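Local coordinates for endo-beta-mannanase (Opitutaceae bacterium TAV5, PDB 7BOB), which probably removes mannose units from the ends of beta-1,4-linked manno-oligosaccharides, as a homotrimeric glycoside hydrolase family 5 exo-beta-1,4-mannosidase, at residues A22-A27 / D40-D45; A132-I137 / G180-V185; E441-I446 / G467-W472. One frame throughout, in Å; residues are numbered along the deposited sequence.

Contact 1. Residues A22-A27 / D40-D45; sequences ANYWPA and DEIFSD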
loop_
_atom_site.group_PDB
_atom_site.type_symbol
_atom_site.label_atom_id
_atom_site.label_comp_id
_atom_site.label_asym_id
_atom_site.label_seq_id
_atom_site.Cartn_x
_atom_site.Cartn_y
_atom_site.Cartn_z
ATOM N N ALA A 22 -25.198 -29.317 10.538
ATOM C CA ALA A 22 -24.024 -29.161 9.688
ATOM C C ALA A 22 -24.375 -28.388 8.430
ATOM O O ALA A 22 -25.485 -28.498 7.894
ATOM C CB ALA A 22 -23.423 -30.508 9.252
ATOM N N ASN A 23 -23.402 -27.614 7.954
ATOM C CA ASN A 23 -23.418 -27.159 6.573
ATOM C C ASN A 23 -23.148 -28.351 5.659
ATOM O O ASN A 23 -22.349 -29.232 5.998
ATOM C CB ASN A 23 -22.364 -26.066 6.370
ATOM C CG ASN A 23 -22.621 -24.843 7.238
ATOM O OD1 ASN A 23 -23.257 -23.879 6.801
ATOM N ND2 ASN A 23 -22.120 -24.874 8.481
ATOM N N TYR A 24 -23.793 -28.376 4.480
ATOM C CA TYR A 24 -23.823 -29.604 3.685
ATOM C C TYR A 24 -23.471 -29.411 2.224
ATOM O O TYR A 24 -24.072 -28.576 1.541
ATOM C CB TYR A 24 -25.197 -30.277 3.727
ATOM C CG TYR A 24 -25.210 -31.552 2.925
ATOM C CD1 TYR A 24 -24.526 -32.683 3.364
ATOM C CD2 TYR A 24 -25.890 -31.628 1.723
ATOM C CE1 TYR A 24 -24.533 -33.852 2.638
ATOM C CE2 TYR A 24 -25.906 -32.791 0.986
ATOM C CZ TYR A 24 -25.228 -33.899 1.443
ATOM O OH TYR A 24 -25.266 -35.047 0.680
ATOM N N TRP A 25 -22.548 -30.252 1.742
ATOM C CA TRP A 25 -22.368 -30.627 0.334
ATOM C C TRP A 25 -22.143 -32.135 0.313
ATOM O O TRP A 25 -21.482 -32.667 1.210
ATOM C CB TRP A 25 -21.172 -29.950 -0.352
ATOM C CG TRP A 25 -21.277 -28.484 -0.595
ATOM C CD1 TRP A 25 -20.553 -27.505 0.026
ATOM C CD2 TRP A 25 -22.105 -27.822 -1.555
ATOM N NE1 TRP A 25 -20.898 -26.273 -0.468
ATOM C CE2 TRP A 25 -21.847 -26.435 -1.442
ATOM C CE3 TRP A 25 -23.048 -28.260 -2.488
ATOM C CZ2 TRP A 25 -22.494 -25.486 -2.228
ATOM C CZ3 TRP A 25 -23.691 -27.306 -3.283
ATOM C CH2 TRP A 25 -23.409 -25.938 -3.146
ATOM N N PRO A 26 -22.650 -32.851 -0.689
ATOM C CA PRO A 26 -22.330 -34.283 -0.790
ATOM C C PRO A 26 -20.834 -34.510 -0.947
ATOM O O PRO A 26 -20.118 -33.691 -1.522
ATOM C CB PRO A 26 -23.081 -34.732 -2.052
ATOM C CG PRO A 26 -24.015 -33.616 -2.374
ATOM C CD PRO A 26 -23.383 -32.372 -1.869
ATOM N N ALA A 27 -20.367 -35.655 -0.435
ATOM C CA ALA A 27 -18.962 -36.026 -0.583
ATOM C C ALA A 27 -18.539 -36.132 -2.048
ATOM O O ALA A 27 -17.426 -35.724 -2.414
ATOM C CB ALA A 27 -18.697 -37.359 0.102
ATOM N N ASP A 40 -29.694 -40.542 -3.904
ATOM C CA ASP A 40 -29.591 -41.541 -2.838
ATOM C C ASP A 40 -28.516 -41.143 -1.837
ATOM O O ASP A 40 -28.716 -41.256 -0.621
ATOM C CB ASP A 40 -29.287 -42.923 -3.409
ATOM C CG ASP A 40 -30.491 -43.552 -4.098
ATOM O OD1 ASP A 40 -31.615 -42.991 -3.999
ATOM O OD2 ASP A 40 -30.304 -44.613 -4.742
ATOM N N GLU A 41 -27.373 -40.657 -2.337
ATOM C CA GLU A 41 -26.306 -40.195 -1.457
ATOM C C GLU A 41 -26.800 -39.077 -0.544
ATOM O O GLU A 41 -26.605 -39.129 0.673
ATOM C CB GLU A 41 -25.105 -39.747 -2.293
ATOM C CG GLU A 41 -23.942 -39.150 -1.474
ATOM C CD GLU A 41 -22.724 -38.794 -2.331
ATOM O OE1 GLU A 41 -22.816 -38.904 -3.581
ATOM O OE2 GLU A 41 -21.675 -38.406 -1.747
ATOM N N ILE A 42 -27.472 -38.068 -1.114
ATOM C CA ILE A 42 -27.983 -36.950 -0.313
ATOM C C ILE A 42 -28.927 -37.450 0.786
ATOM O O ILE A 42 -28.767 -37.122 1.972
ATOM C CB ILE A 42 -28.679 -35.927 -1.226
ATOM C CG1 ILE A 42 -27.672 -35.283 -2.190
ATOM C CG2 ILE A 42 -29.410 -34.883 -0.411
ATOM C CD1 ILE A 42 -28.312 -34.559 -3.397
ATOM N N PHE A 43 -29.923 -38.262 0.406
ATOM C CA PHE A 43 -30.925 -38.697 1.375
ATOM C C PHE A 43 -30.297 -39.601 2.431
ATOM O O PHE A 43 -30.671 -39.555 3.611
ATOM C CB PHE A 43 -32.084 -39.401 0.649
ATOM C CG PHE A 43 -32.951 -38.474 -0.197
ATOM C CD1 PHE A 43 -32.604 -37.128 -0.388
ATOM C CD2 PHE A 43 -34.124 -38.952 -0.796
ATOM C CE1 PHE A 43 -33.396 -36.275 -1.175
ATOM C CE2 PHE A 43 -34.928 -38.112 -1.598
ATOM C CZ PHE A 43 -34.566 -36.767 -1.784
ATOM N N SER A 44 -29.320 -40.415 2.031
ATOM C CA SER A 44 -28.595 -41.195 3.019
ATOM C C SER A 44 -27.829 -40.284 3.976
ATOM O O SER A 44 -27.718 -40.593 5.173
ATOM C CB SER A 44 -27.658 -42.180 2.322
ATOM O OG SER A 44 -26.729 -42.716 3.245
ATOM N N ASP A 45 -27.336 -39.137 3.482
ATOM C CA ASP A 45 -26.658 -38.188 4.374
ATOM C C ASP A 45 -27.654 -37.497 5.303
ATOM O O ASP A 45 -27.345 -37.233 6.471
ATOM C CB ASP A 45 -25.876 -37.141 3.559
ATOM C CG ASP A 45 -24.575 -37.685 2.990
ATOM O OD1 ASP A 45 -24.023 -38.674 3.527
ATOM O OD2 ASP A 45 -24.104 -37.120 1.982
HETATM O O HOH W 1 -21.811 -37.525 0.846
#
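Tyr24, on the run of chain that includes strand 20-23 of the (beta/alpha)8 barrel, sends its ring across to helix 39-51. CG anti to the backbone N (chi1 -179°) aims the ring at the helix, and the length of a tyrosine brings OH to Asp45 OD2, to which it donates at 2.7 Å. The acceptor lies near the ring plane and uses its anti lone pair, while ring and carboxylate planes stand 71° apart. Asp45 turns its CG back beside its own backbone N (chi1 -77°), which keeps the short acid close to the phenol. Ile42 CG1 lies between the Tyr24 hydroxyl and Pro26 CG, 4.0 Å from the latter. Pro26, rigid and compact, also places its N above one face of the Tyr24 ring, toward the rim. Glu41, extended with CG anti to its backbone N, brings its carboxylate beside Ala27, and its OE1 pairs with Ser28 OG. One water accepts from Ala27 N at 2.7 Å and donates to Glu41 OE2 at 2.7 Å and Asp45 OD2 at 2.6 Å. With two donors on OD2 and a salt bridge from OD1 to Lys320, Asp45 is probably ionised, and a water spending both protons on acids has its orientation fixed.

Contact 2. Residues A132-I137 / G180-V185; sequences AYARTI and GAIREV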
loop_
_atom_site.group_PDB
_atom_site.type_symbol
_atom_site.label_atom_id
_atom_site.label_comp_id
_atom_site.label_asym_id
_atom_site.label_seq_id
_atom_site.Cartn_x
_atom_site.Cartn_y
_atom_site.Cartn_z
ATOM N N ALA A 132 -35.090 -10.113 -8.188
ATOM C CA ALA A 132 -35.991 -11.079 -8.810
ATOM C C ALA A 132 -35.608 -12.498 -8.424
ATOM O O ALA A 132 -36.477 -13.332 -8.152
ATOM C CB ALA A 132 -35.976 -10.912 -10.323
ATOM N N TYR A 133 -34.304 -12.778 -8.360
ATOM C CA TYR A 133 -33.844 -14.114 -7.984
ATOM C C TYR A 133 -34.206 -14.436 -6.539
ATOM O O TYR A 133 -34.612 -15.560 -6.231
ATOM C CB TYR A 133 -32.334 -14.218 -8.198
ATOM C CG TYR A 133 -31.665 -15.397 -7.527
ATOM C CD1 TYR A 133 -31.904 -16.700 -7.958
ATOM C CD2 TYR A 133 -30.766 -15.201 -6.476
ATOM C CE1 TYR A 133 -31.268 -17.787 -7.354
ATOM C CE2 TYR A 133 -30.128 -16.272 -5.857
ATOM C CZ TYR A 133 -30.377 -17.561 -6.303
ATOM O OH TYR A 133 -29.736 -18.621 -5.696
ATOM N N ALA A 134 -34.073 -13.462 -5.642
ATOM C CA ALA A 134 -34.455 -13.704 -4.256
ATOM C C ALA A 134 -35.949 -13.982 -4.145
ATOM O O ALA A 134 -36.371 -14.898 -3.425
ATOM C CB ALA A 134 -34.069 -12.513 -3.381
ATOM N N ARG A 135 -36.765 -13.193 -4.848
ATOM C CA ARG A 135 -38.204 -13.422 -4.823
ATOM C C ARG A 135 -38.555 -14.783 -5.417
ATOM O O ARG A 135 -39.401 -15.502 -4.867
ATOM C CB ARG A 135 -38.926 -12.297 -5.564
ATOM C CG ARG A 135 -40.438 -12.491 -5.570
ATOM C CD ARG A 135 -41.184 -11.229 -5.974
ATOM N NE ARG A 135 -40.754 -10.784 -7.298
ATOM C CZ ARG A 135 -40.009 -9.701 -7.529
ATOM N NH1 ARG A 135 -39.609 -8.929 -6.519
ATOM N NH2 ARG A 135 -39.666 -9.385 -8.779
ATOM N N THR A 136 -37.869 -15.184 -6.489
ATOM C CA THR A 136 -38.168 -16.463 -7.125
ATOM C C THR A 136 -37.893 -17.632 -6.194
ATOM O O THR A 136 -38.714 -18.546 -6.072
ATOM C CB THR A 136 -37.356 -16.630 -8.395
ATOM O OG1 THR A 136 -37.674 -15.572 -9.306
ATOM C CG2 THR A 136 -37.667 -17.977 -9.014
ATOM N N ILE A 137 -36.717 -17.656 -5.570
ATOM C CA ILE A 137 -36.398 -18.769 -4.681
ATOM C C ILE A 137 -37.358 -18.786 -3.503
ATOM O O ILE A 137 -37.920 -19.833 -3.163
ATOM C CB ILE A 137 -34.934 -18.711 -4.212
ATOM C CG1 ILE A 137 -33.987 -18.669 -5.417
ATOM C CG2 ILE A 137 -34.633 -19.912 -3.333
ATOM C CD1 ILE A 137 -34.125 -19.874 -6.355
ATOM N N GLY A 180 -35.996 -7.078 1.397
ATOM C CA GLY A 180 -37.326 -6.638 1.019
ATOM C C GLY A 180 -37.960 -7.537 -0.025
ATOM O O GLY A 180 -39.168 -7.794 0.014
ATOM N N ALA A 181 -37.148 -8.029 -0.969
ATOM C CA ALA A 181 -37.644 -8.954 -1.987
ATOM C C ALA A 181 -38.099 -10.262 -1.361
ATOM O O ALA A 181 -39.116 -10.839 -1.769
ATOM C CB ALA A 181 -36.556 -9.224 -3.026
ATOM N N ILE A 182 -37.342 -10.761 -0.383
ATOM C CA ILE A 182 -37.734 -11.992 0.284
ATOM C C ILE A 182 -39.063 -11.789 1.002
ATOM O O ILE A 182 -39.930 -12.675 1.015
ATOM C CB ILE A 182 -36.613 -12.445 1.238
ATOM C CG1 ILE A 182 -35.499 -13.140 0.452
ATOM C CG2 ILE A 182 -37.152 -13.353 2.345
ATOM C CD1 ILE A 182 -34.126 -13.012 1.124
ATOM N N ARG A 183 -39.260 -10.600 1.567
ATOM C CA ARG A 183 -40.461 -10.316 2.334
ATOM C C ARG A 183 -41.657 -9.969 1.458
ATOM O O ARG A 183 -42.771 -9.872 1.981
ATOM C CB ARG A 183 -40.182 -9.190 3.340
ATOM C CG ARG A 183 -39.205 -9.598 4.454
ATOM C CD ARG A 183 -39.256 -8.657 5.666
ATOM N NE ARG A 183 -38.081 -8.829 6.519
ATOM C CZ ARG A 183 -37.891 -9.853 7.347
ATOM N NH1 ARG A 183 -38.804 -10.814 7.480
ATOM N NH2 ARG A 183 -36.779 -9.913 8.059
ATOM N N GLU A 184 -41.460 -9.773 0.153
ATOM C CA GLU A 184 -42.597 -9.689 -0.757
ATOM C C GLU A 184 -43.306 -11.029 -0.895
ATOM O O GLU A 184 -44.447 -11.069 -1.366
ATOM C CB GLU A 184 -42.153 -9.203 -2.136
ATOM C CG GLU A 184 -41.943 -7.705 -2.225
ATOM C CD GLU A 184 -41.376 -7.292 -3.572
ATOM O OE1 GLU A 184 -41.620 -8.026 -4.554
ATOM O OE2 GLU A 184 -40.674 -6.251 -3.649
ATOM N N VAL A 185 -42.655 -12.117 -0.493
ATOM C CA VAL A 185 -43.229 -13.450 -0.546
ATOM C C VAL A 185 -43.490 -14.008 0.848
ATOM O O VAL A 185 -44.543 -14.594 1.091
ATOM C CB VAL A 185 -42.317 -14.394 -1.359
ATOM C CG1 VAL A 185 -42.798 -15.847 -1.261
ATOM C CG2 VAL A 185 -42.237 -13.924 -2.798
#
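Ala181 opens the contact, its methyl pointing toward helix 124-141 and meeting Ala134 CB at 4.1 Å. Two such small side chains let the helices come close, with the CA atoms of Arg135 and Ala181 only 5.3 Å apart. Ile182 adds a larger, branched group: its CG1, beside the backbone N (chi1 -79°), reaches the same Ala134 methyl at 4.1 Å, so that one methyl is touched by two neighbours. At Glu184 the character changes from apolar to charged. Its extended chain carries OE1 to Arg135 NH1, a salt bridge of 3.0 Å with guanidinium and carboxylate planes nearly parallel, 6° apart. Arg135 leaves its helix with CG anti to the backbone N and bends at chi3 (58°), which brings the guanidinium round to the acid; long charged side chains suit this solvent-facing part, where Glu184 is exposed and Arg135 partly so. Val185 crosses the arginine stem at about a right angle, its CG2 lying 3.6 Å from Arg135 CG. The pair of helices belongs to the outer layer of the barrel: Ile182 also rests on Ile191 of strand 191-192, Tyr133 faces inward to Val61 of strand 56-62, and Val185 packs on Thr138 and Thr139 farther along helix 124-141.

Contact 3. Residues E441-I446 / G467-W472; sequences EVERII and GGQLLW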
loop_
_atom_site.group_PDB
_atom_site.type_symbol
_atom_site.label_atom_id
_atom_site.label_comp_id
_atom_site.label_asym_id
_atom_site.label_seq_id
_atom_site.Cartn_x
_atom_site.Cartn_y
_atom_site.Cartn_z
ATOM N N GLU A 441 -25.070 -2.518 36.851
ATOM C CA GLU A 441 -25.008 -3.539 35.804
ATOM C C GLU A 441 -23.590 -3.699 35.247
ATOM O O GLU A 441 -23.010 -4.792 35.296
ATOM C CB GLU A 441 -25.982 -3.196 34.665
ATOM C CG GLU A 441 -27.279 -2.552 35.119
ATOM C CD GLU A 441 -28.138 -3.499 35.951
ATOM O OE1 GLU A 441 -28.270 -4.688 35.563
ATOM O OE2 GLU A 441 -28.668 -3.057 37.002
ATOM N N VAL A 442 -23.030 -2.625 34.694
ATOM C CA VAL A 442 -21.673 -2.635 34.154
ATOM C C VAL A 442 -20.817 -1.805 35.110
ATOM O O VAL A 442 -20.887 -0.568 35.134
ATOM C CB VAL A 442 -21.634 -2.111 32.711
ATOM C CG1 VAL A 442 -20.212 -1.856 32.258
ATOM C CG2 VAL A 442 -22.318 -3.113 31.754
ATOM N N GLU A 443 -20.020 -2.479 35.937
ATOM C CA GLU A 443 -19.303 -1.772 36.984
ATOM C C GLU A 443 -17.875 -1.390 36.603
ATOM O O GLU A 443 -17.346 -0.412 37.140
ATOM C CB GLU A 443 -19.279 -2.607 38.266
ATOM C CG GLU A 443 -19.039 -1.760 39.529
ATOM C CD GLU A 443 -18.386 -2.541 40.662
ATOM O OE1 GLU A 443 -17.258 -2.165 41.075
ATOM O OE2 GLU A 443 -19.010 -3.525 41.140
ATOM N N ARG A 444 -17.235 -2.132 35.700
ATOM C CA ARG A 444 -15.853 -1.887 35.318
ATOM C C ARG A 444 -15.736 -1.897 33.801
ATOM O O ARG A 444 -16.236 -2.819 33.132
ATOM C CB ARG A 444 -14.929 -2.926 35.952
ATOM C CG ARG A 444 -15.302 -3.214 37.409
ATOM C CD ARG A 444 -14.139 -3.733 38.205
ATOM N NE ARG A 444 -13.890 -5.144 37.937
ATOM C CZ ARG A 444 -12.786 -5.780 38.311
ATOM N NH1 ARG A 444 -11.835 -5.128 38.965
ATOM N NH2 ARG A 444 -12.626 -7.063 38.029
ATOM N N ILE A 445 -15.090 -0.857 33.264
ATOM C CA ILE A 445 -14.966 -0.636 31.829
ATOM C C ILE A 445 -13.498 -0.423 31.501
ATOM O O ILE A 445 -12.830 0.408 32.132
ATOM C CB ILE A 445 -15.797 0.569 31.349
ATOM C CG1 ILE A 445 -17.297 0.226 31.355
ATOM C CG2 ILE A 445 -15.357 0.974 29.950
ATOM C CD1 ILE A 445 -18.196 1.389 30.972
ATOM N N ILE A 446 -12.997 -1.174 30.523
ATOM C CA ILE A 446 -11.630 -1.033 30.048
ATOM C C ILE A 446 -11.679 -0.481 28.634
ATOM O O ILE A 446 -12.356 -1.045 27.763
ATOM C CB ILE A 446 -10.866 -2.364 30.084
ATOM C CG1 ILE A 446 -10.817 -2.912 31.504
ATOM C CG2 ILE A 446 -9.439 -2.158 29.583
ATOM C CD1 ILE A 446 -10.078 -4.220 31.587
ATOM N N GLY A 467 -20.204 5.885 39.944
ATOM C CA GLY A 467 -19.483 4.795 40.583
ATOM C C GLY A 467 -18.718 3.880 39.652
ATOM O O GLY A 467 -18.069 2.940 40.134
ATOM N N GLY A 468 -18.751 4.104 38.343
ATOM C CA GLY A 468 -17.993 3.248 37.447
ATOM C C GLY A 468 -16.499 3.322 37.720
ATOM O O GLY A 468 -15.950 4.388 38.013
ATOM N N GLN A 469 -15.842 2.165 37.645
ATOM C CA GLN A 469 -14.385 2.069 37.641
ATOM C C GLN A 469 -13.903 1.975 36.191
ATOM O O GLN A 469 -14.209 0.995 35.498
ATOM C CB GLN A 469 -13.925 0.847 38.431
ATOM C CG GLN A 469 -14.663 0.635 39.736
ATOM C CD GLN A 469 -14.419 1.778 40.681
ATOM O OE1 GLN A 469 -13.294 1.978 41.134
ATOM N NE2 GLN A 469 -15.463 2.556 40.962
ATOM N N LEU A 470 -13.155 2.979 35.739
ATOM C CA LEU A 470 -12.676 3.069 34.358
ATOM C C LEU A 470 -11.170 2.837 34.311
ATOM O O LEU A 470 -10.396 3.580 34.936
ATOM C CB LEU A 470 -13.020 4.430 33.750
ATOM C CG LEU A 470 -12.673 4.710 32.285
ATOM C CD1 LEU A 470 -13.530 3.848 31.339
ATOM C CD2 LEU A 470 -12.876 6.185 31.991
ATOM N N LEU A 471 -10.753 1.810 33.572
ATOM C CA LEU A 471 -9.348 1.607 33.234
ATOM C C LEU A 471 -9.148 2.073 31.791
ATOM O O LEU A 471 -9.642 1.436 30.850
ATOM C CB LEU A 471 -8.939 0.149 33.410
ATOM C CG LEU A 471 -7.509 -0.184 32.986
ATOM C CD1 LEU A 471 -6.472 0.771 33.634
ATOM C CD2 LEU A 471 -7.206 -1.619 33.363
ATOM N N TRP A 472 -8.441 3.189 31.616
ATOM C CA TRP A 472 -8.352 3.883 30.327
ATOM C C TRP A 472 -6.945 3.716 29.767
ATOM O O TRP A 472 -6.020 4.438 30.159
ATOM C CB TRP A 472 -8.705 5.356 30.488
ATOM C CG TRP A 472 -9.092 6.032 29.209
ATOM C CD1 TRP A 472 -8.815 5.615 27.939
ATOM C CD2 TRP A 472 -9.817 7.261 29.080
ATOM N NE1 TRP A 472 -9.335 6.502 27.031
ATOM C CE2 TRP A 472 -9.966 7.514 27.703
ATOM C CE3 TRP A 472 -10.355 8.174 30.000
ATOM C CZ2 TRP A 472 -10.631 8.635 27.218
ATOM C CZ3 TRP A 472 -11.024 9.285 29.517
ATOM C CH2 TRP A 472 -11.156 9.506 28.139
#
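Strands 444-448 and 469-473 are the two parallel strands of a beta-alpha-beta unit, joined through helix 454-465 and adjacent in the mixed sheet of the C-terminal part of the chain. Their backbones lock first: Gln469 N gives to Glu443 O at 3.0 Å, Ile445 N to Gln469 O at 3.0 Å, and Leu471 N to Ile445 O at 2.9 Å, each donor nearly along the C=O axis. The tight part is apolar. On the face turned to the helix, Ile445 CG2 meets Leu470 CD1 at 3.7 Å; Leu470 has CG anti to its backbone N (chi1 -177°), which brings CD1 over the neighbouring strand, and both side chains lie against Trp463. On the other face Ile446 and Leu471 run side by side, Ile446 CG1 to Leu471 CB 4.1 Å. Beta-branched isoleucine suits the extended backbone, and Leu470 fills the layer beneath helix 454-465. Buried Arg444 leaves this strand pair, its guanidinium satisfied by Thr384 O and a salt bridge to Glu425. The looser side is at Glu443, partly exposed, which merely lies alongside Gln469, Glu443 OE1 4.0 Å from Gln469 CG. Gly467, at positive phi, is the C-prime residue of the Schellman motif ending helix 454-465, a backbone shape that leaves no room for a beta carbon. Just beyond it, Gln469 folds back at chi2 (-63°) so that its NE2 donates to Gly467 O at 2.8 Å, from above the carbonyl plane.

Overall arrangement
The three contacts follow one another along the chain, each closing before the next opens. Contacts 1 and 2 both belong to the parallel eight-stranded barrel: the first joins the chain around and after strand 20-23 to helix 39-51, the second pairs two outer helices, 124-141 and 168-183. Their centres lie 27 Å apart and their nearest atoms about 10 Å, without touching. Contact 3 sits in the separate mixed sheet of the C-terminal part, 50 Å from contact 1 and 46 Å from contact 2 between centres, on the opposite side of the chain's centre. Contacts 1 and 2 thus lie within the barrel, which in family 5 enzymes carries the active site; none of the three bridges the two parts.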